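Local coordinates for NBS-LRR class disease resistance protein (Oryza sativa subsp. japonica, PDB 6FU9) that probably serves in rice immunity as part of a resistance receptor, through a domain with a heavy-metal-associated fold that binds another protein, at residues A[27-30]-A[36-39]; A[13-18]-A[22-27]. All coordinates share one frame; numbering follows the deposited sequence.

Contact 1: A[27-30]-A[36-39]; sequences LVAS and SVAI
The flat group here is the peptide unit joining Val28 to Ala29, and Val37 CG1 lies over one face, at the N-H end of the unit, 4.2 Å from Ala29 N. No aromatic ring takes part; the rest is contact between aliphatic methyl groups where the end of helix 18-29 packs on strand 34-40. The principle at work is that of a helix laid on a sheet, and the pair at its centre is Val28 with Val37. Val28 CG1, placed opposite its own backbone N (chi1 177°), reaches to the fork of Val37 and sits 3.7 Å from both Val37 CG2 and Val37 CB. One methyl therefore rests against a branch point rather than against a single carbon. Val37 turns its other methyl, CG1, into the space between its own N and carbonyl carbon (chi1 53°), and there it also comes within 4.3 Å of Ala29 CB, at the more exposed margin. The hydrophobic layer runs on beyond the pair: Val28 also packs on Val49 and Val37 on Val47, both from the neighbouring strand 46-51, while Leu27 is turned to helix 56-66. Between these two segments the attraction is thus dispersion and hydrophobic burial, without directional bonds, and helix and strand meet through methyl groups and one peptide face.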
loop_
_atom_site.group_PDB
_atom_site.type_symbol
_atom_site.label_atom_id
_atom_site.label_comp_id
_atom_site.label_asym_id
_atom_site.label_seq_id
_atom_site.Cartn_x
_atom_site.Cartn_y
_atom_site.Cartn_z
ATOM N N LEU A 27 7.186 -3.801 -16.448
ATOM C CA LEU A 27 7.298 -2.354 -16.680
ATOM C C LEU A 27 7.874 -1.649 -15.460
ATOM O O LEU A 27 8.815 -0.865 -15.588
ATOM C CB LEU A 27 5.938 -1.782 -17.038
ATOM C CG LEU A 27 5.846 -0.314 -17.417
ATOM C CD1 LEU A 27 4.512 -0.159 -18.171
ATOM C CD2 LEU A 27 5.857 0.570 -16.238
ATOM N N VAL A 28 7.373 -1.974 -14.298
ATOM C CA VAL A 28 7.879 -1.341 -13.092
ATOM C C VAL A 28 9.295 -1.710 -12.834
ATOM O O VAL A 28 10.144 -0.832 -12.516
ATOM C CB VAL A 28 6.957 -1.658 -11.894
ATOM C CG1 VAL A 28 7.524 -1.056 -10.609
ATOM C CG2 VAL A 28 5.574 -1.149 -12.092
ATOM N N ALA A 29 9.662 -2.971 -12.960
ATOM C CA ALA A 29 11.023 -3.398 -12.725
ATOM C C ALA A 29 12.041 -2.761 -13.683
ATOM O O ALA A 29 13.216 -2.668 -13.349
ATOM C CB ALA A 29 11.095 -4.917 -12.720
ATOM N N SER A 30 11.574 -2.372 -14.844
ATOM C CA SER A 30 12.466 -1.711 -15.794
ATOM C C SER A 30 12.575 -0.199 -15.617
ATOM O O SER A 30 13.291 0.436 -16.347
ATOM C CB SER A 30 12.121 -2.032 -17.252
ATOM O OG SER A 30 12.890 -3.161 -17.666
ATOM N N SER A 36 12.392 -3.094 -6.022
ATOM C CA SER A 36 11.507 -4.266 -5.964
ATOM C C SER A 36 10.098 -3.860 -6.196
ATOM O O SER A 36 9.692 -2.703 -5.922
ATOM C CB SER A 36 11.736 -5.029 -4.714
ATOM O OG SER A 36 11.471 -4.278 -3.605
ATOM N N VAL A 37 9.287 -4.809 -6.684
ATOM C CA VAL A 37 7.917 -4.579 -6.957
ATOM C C VAL A 37 7.154 -5.907 -6.665
ATOM O O VAL A 37 7.664 -6.983 -6.973
ATOM C CB VAL A 37 7.664 -4.064 -8.381
ATOM C CG1 VAL A 37 8.302 -4.954 -9.456
ATOM C CG2 VAL A 37 6.166 -3.885 -8.672
ATOM N N ALA A 38 5.972 -5.771 -6.111
ATOM C CA ALA A 38 5.102 -6.931 -5.874
ATOM C C ALA A 38 3.667 -6.599 -6.161
ATOM O O ALA A 38 3.235 -5.440 -6.059
ATOM C CB ALA A 38 5.242 -7.402 -4.443
ATOM N N ILE A 39 2.858 -7.608 -6.440
ATOM C CA ILE A 39 1.430 -7.489 -6.540
ATOM C C ILE A 39 0.868 -8.003 -5.253
ATOM O O ILE A 39 1.174 -9.115 -4.875
ATOM C CB ILE A 39 0.860 -8.177 -7.824
ATOM C CG1 ILE A 39 1.296 -7.222 -9.004
ATOM C CG2 ILE A 39 -0.639 -8.248 -7.649
ATOM C CD1 ILE A 39 1.247 -7.767 -10.375
#

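Contact 2: A[13-18]-A[22-27]; sequences IPMVDD and TKAMSL
Asp18 and Thr22 make the first turn of helix 18-29 in what appears, from its strand-helix-strand-strand-helix-strand order, to be a ferredoxin-like fold of the heavy-metal-associated kind. Asp18 O takes two hydrogen bonds from a single residue. Thr22 N gives the regular helical bond at 2.8 Å to Asp18 O, bent moderately at the hydrogen (152°). Thr22 OG1 donates to the same Asp18 O at 3.0 Å. The two donors come from opposite faces of the carbonyl plane, each tilted out of it, so the oxygen is held on both sides. What brings the hydroxyl back along the helix is its torsion: OG1 stands beside Thr22 N (chi1 -67°) and faces the preceding turn. The acid groups find partners close by, not in Thr22. Asp17 is the N-cap, its side chain capping a backbone N of the first turn while OD1 also bonds Ser20 OG, and Asp18 OD1 forms a salt bridge with Arg21 NH1. Carboxylates at this end would be expected to interact favourably with the helix dipole. Farther along, Ser26 N bonds Thr22 O and Leu27 N bonds Lys23 O, each at 2.9 Å. The loop leading in corresponds to the one that carries the metal-binding cysteines in many relatives, but 13-18 contains no cysteine. Instead Met15 points toward the helix, its chain bent at the last torsion (chi3 -60°), and meets it with its sulfur: Met15 SD lies 4.0 Å from Ala24 CB.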
loop_
_atom_site.group_PDB
_atom_site.type_symbol
_atom_site.label_atom_id
_atom_site.label_comp_id
_atom_site.label_asym_id
_atom_site.label_seq_id
_atom_site.Cartn_x
_atom_site.Cartn_y
_atom_site.Cartn_z
ATOM N N ILE A 13 -4.466 -0.921 -9.471
ATOM C CA ILE A 13 -4.661 -1.081 -10.937
ATOM C C ILE A 13 -5.566 -2.247 -11.071
ATOM O O ILE A 13 -5.139 -3.384 -10.830
ATOM C CB ILE A 13 -3.350 -1.315 -11.702
ATOM C CG1 ILE A 13 -2.202 -0.429 -11.199
ATOM C CG2 ILE A 13 -3.590 -1.129 -13.178
ATOM C CD1 ILE A 13 -0.900 -0.564 -11.964
ATOM N N PRO A 14 -6.826 -2.008 -11.417
ATOM C CA PRO A 14 -7.652 -3.157 -11.812
ATOM C C PRO A 14 -6.870 -4.026 -12.839
ATOM O O PRO A 14 -6.353 -3.510 -13.813
ATOM C CB PRO A 14 -8.870 -2.499 -12.445
ATOM C CG PRO A 14 -8.987 -1.236 -11.673
ATOM C CD PRO A 14 -7.575 -0.752 -11.483
ATOM N N MET A 15 -6.726 -5.312 -12.558
ATOM C CA MET A 15 -5.946 -6.192 -13.480
ATOM C C MET A 15 -6.680 -7.439 -13.867
ATOM O O MET A 15 -6.962 -8.223 -13.002
ATOM C CB MET A 15 -4.527 -6.438 -12.871
ATOM C CG MET A 15 -3.550 -5.291 -13.148
ATOM S SD MET A 15 -1.878 -5.346 -12.456
ATOM C CE MET A 15 -2.314 -5.406 -10.705
ATOM N N VAL A 16 -7.059 -7.595 -15.148
ATOM C CA VAL A 16 -8.005 -8.668 -15.536
ATOM C C VAL A 16 -7.520 -10.123 -15.169
ATOM O O VAL A 16 -8.348 -11.011 -14.903
ATOM C CB VAL A 16 -8.477 -8.549 -17.030
ATOM C CG1 VAL A 16 -9.579 -9.565 -17.340
ATOM C CG2 VAL A 16 -9.004 -7.146 -17.355
ATOM N N ASP A 17 -6.197 -10.339 -15.113
ATOM C CA ASP A 17 -5.609 -11.683 -15.082
ATOM C C ASP A 17 -4.098 -11.669 -14.802
ATOM O O ASP A 17 -3.531 -10.614 -14.564
ATOM C CB ASP A 17 -5.877 -12.328 -16.458
ATOM C CG ASP A 17 -5.340 -11.475 -17.615
ATOM O OD1 ASP A 17 -4.615 -10.504 -17.349
ATOM O OD2 ASP A 17 -5.637 -11.755 -18.785
ATOM N N ASP A 18 -3.403 -12.799 -14.851
ATOM C CA ASP A 18 -1.952 -12.787 -14.558
ATOM C C ASP A 18 -1.032 -12.192 -15.656
ATOM O O ASP A 18 0.062 -11.685 -15.342
ATOM C CB ASP A 18 -1.460 -14.159 -14.052
ATOM C CG ASP A 18 -1.969 -14.476 -12.626
ATOM O OD1 ASP A 18 -2.082 -13.584 -11.730
ATOM O OD2 ASP A 18 -2.288 -15.650 -12.371
ATOM N N THR A 22 1.788 -9.532 -14.942
ATOM C CA THR A 22 3.163 -9.757 -15.423
ATOM C C THR A 22 3.695 -8.541 -16.169
ATOM O O THR A 22 4.839 -8.144 -15.969
ATOM C CB THR A 22 3.267 -11.049 -16.238
ATOM O OG1 THR A 22 3.024 -12.128 -15.327
ATOM C CG2 THR A 22 4.682 -11.113 -16.862
ATOM N N LYS A 23 2.876 -7.949 -17.008
ATOM C CA LYS A 23 3.257 -6.734 -17.715
ATOM C C LYS A 23 3.537 -5.545 -16.775
ATOM O O LYS A 23 4.500 -4.822 -16.970
ATOM C CB LYS A 23 2.142 -6.328 -18.620
ATOM C CG LYS A 23 2.510 -5.193 -19.559
ATOM C CD LYS A 23 1.834 -5.325 -20.915
ATOM C CE LYS A 23 0.339 -5.613 -20.841
ATOM N NZ LYS A 23 -0.115 -5.883 -22.224
ATOM N N ALA A 24 2.708 -5.391 -15.770
ATOM C CA ALA A 24 2.889 -4.364 -14.780
ATOM C C ALA A 24 4.186 -4.620 -14.051
ATOM O O ALA A 24 4.985 -3.670 -13.881
ATOM C CB ALA A 24 1.728 -4.362 -13.836
ATOM N N MET A 25 4.464 -5.857 -13.635
ATOM C CA MET A 25 5.674 -6.067 -12.867
ATOM C C MET A 25 6.910 -5.826 -13.755
ATOM O O MET A 25 7.902 -5.256 -13.286
ATOM C CB MET A 25 5.675 -7.390 -12.036
ATOM C CG MET A 25 4.993 -7.414 -10.536
ATOM S SD MET A 25 5.150 -9.024 -9.919
ATOM C CE MET A 25 4.326 -10.046 -11.156
ATOM N N SER A 26 6.869 -6.227 -15.020
ATOM C CA SER A 26 7.976 -6.026 -15.915
ATOM C C SER A 26 8.247 -4.530 -16.182
ATOM O O SER A 26 9.394 -4.081 -16.185
ATOM C CB SER A 26 7.701 -6.765 -17.218
ATOM O OG SER A 26 8.842 -6.683 -18.005
ATOM N N LEU A 27 7.186 -3.801 -16.448
ATOM C CA LEU A 27 7.298 -2.354 -16.680
ATOM C C LEU A 27 7.874 -1.649 -15.460
ATOM O O LEU A 27 8.815 -0.865 -15.588
ATOM C CB LEU A 27 5.938 -1.782 -17.038
ATOM C CG LEU A 27 5.846 -0.314 -17.417
ATOM C CD1 LEU A 27 4.512 -0.159 -18.171
ATOM C CD2 LEU A 27 5.857 0.570 -16.238
#

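Overall arrangement
Contacts 1 and 2 lie on one helix, 18-29, with centres about 10 Å apart, and share Leu27. Contact 2 involves the first half of the helix, contact 1 its last residues. Ile39 and Met25 join them: Ile39 CD1 is 3.8 Å from Met25 CG and 4.3 Å from Met15 CE, so a residue of strand 34-40 touches both the helix and the loop before it. Val37 CG1 also comes to 3.9 Å from Met25 O. On strand 34-40, Ser36 OG hydrogen-bonds a polar side chain of another protein and Ala38 packs on an aromatic one, whereas Val37 between them turns to the helix.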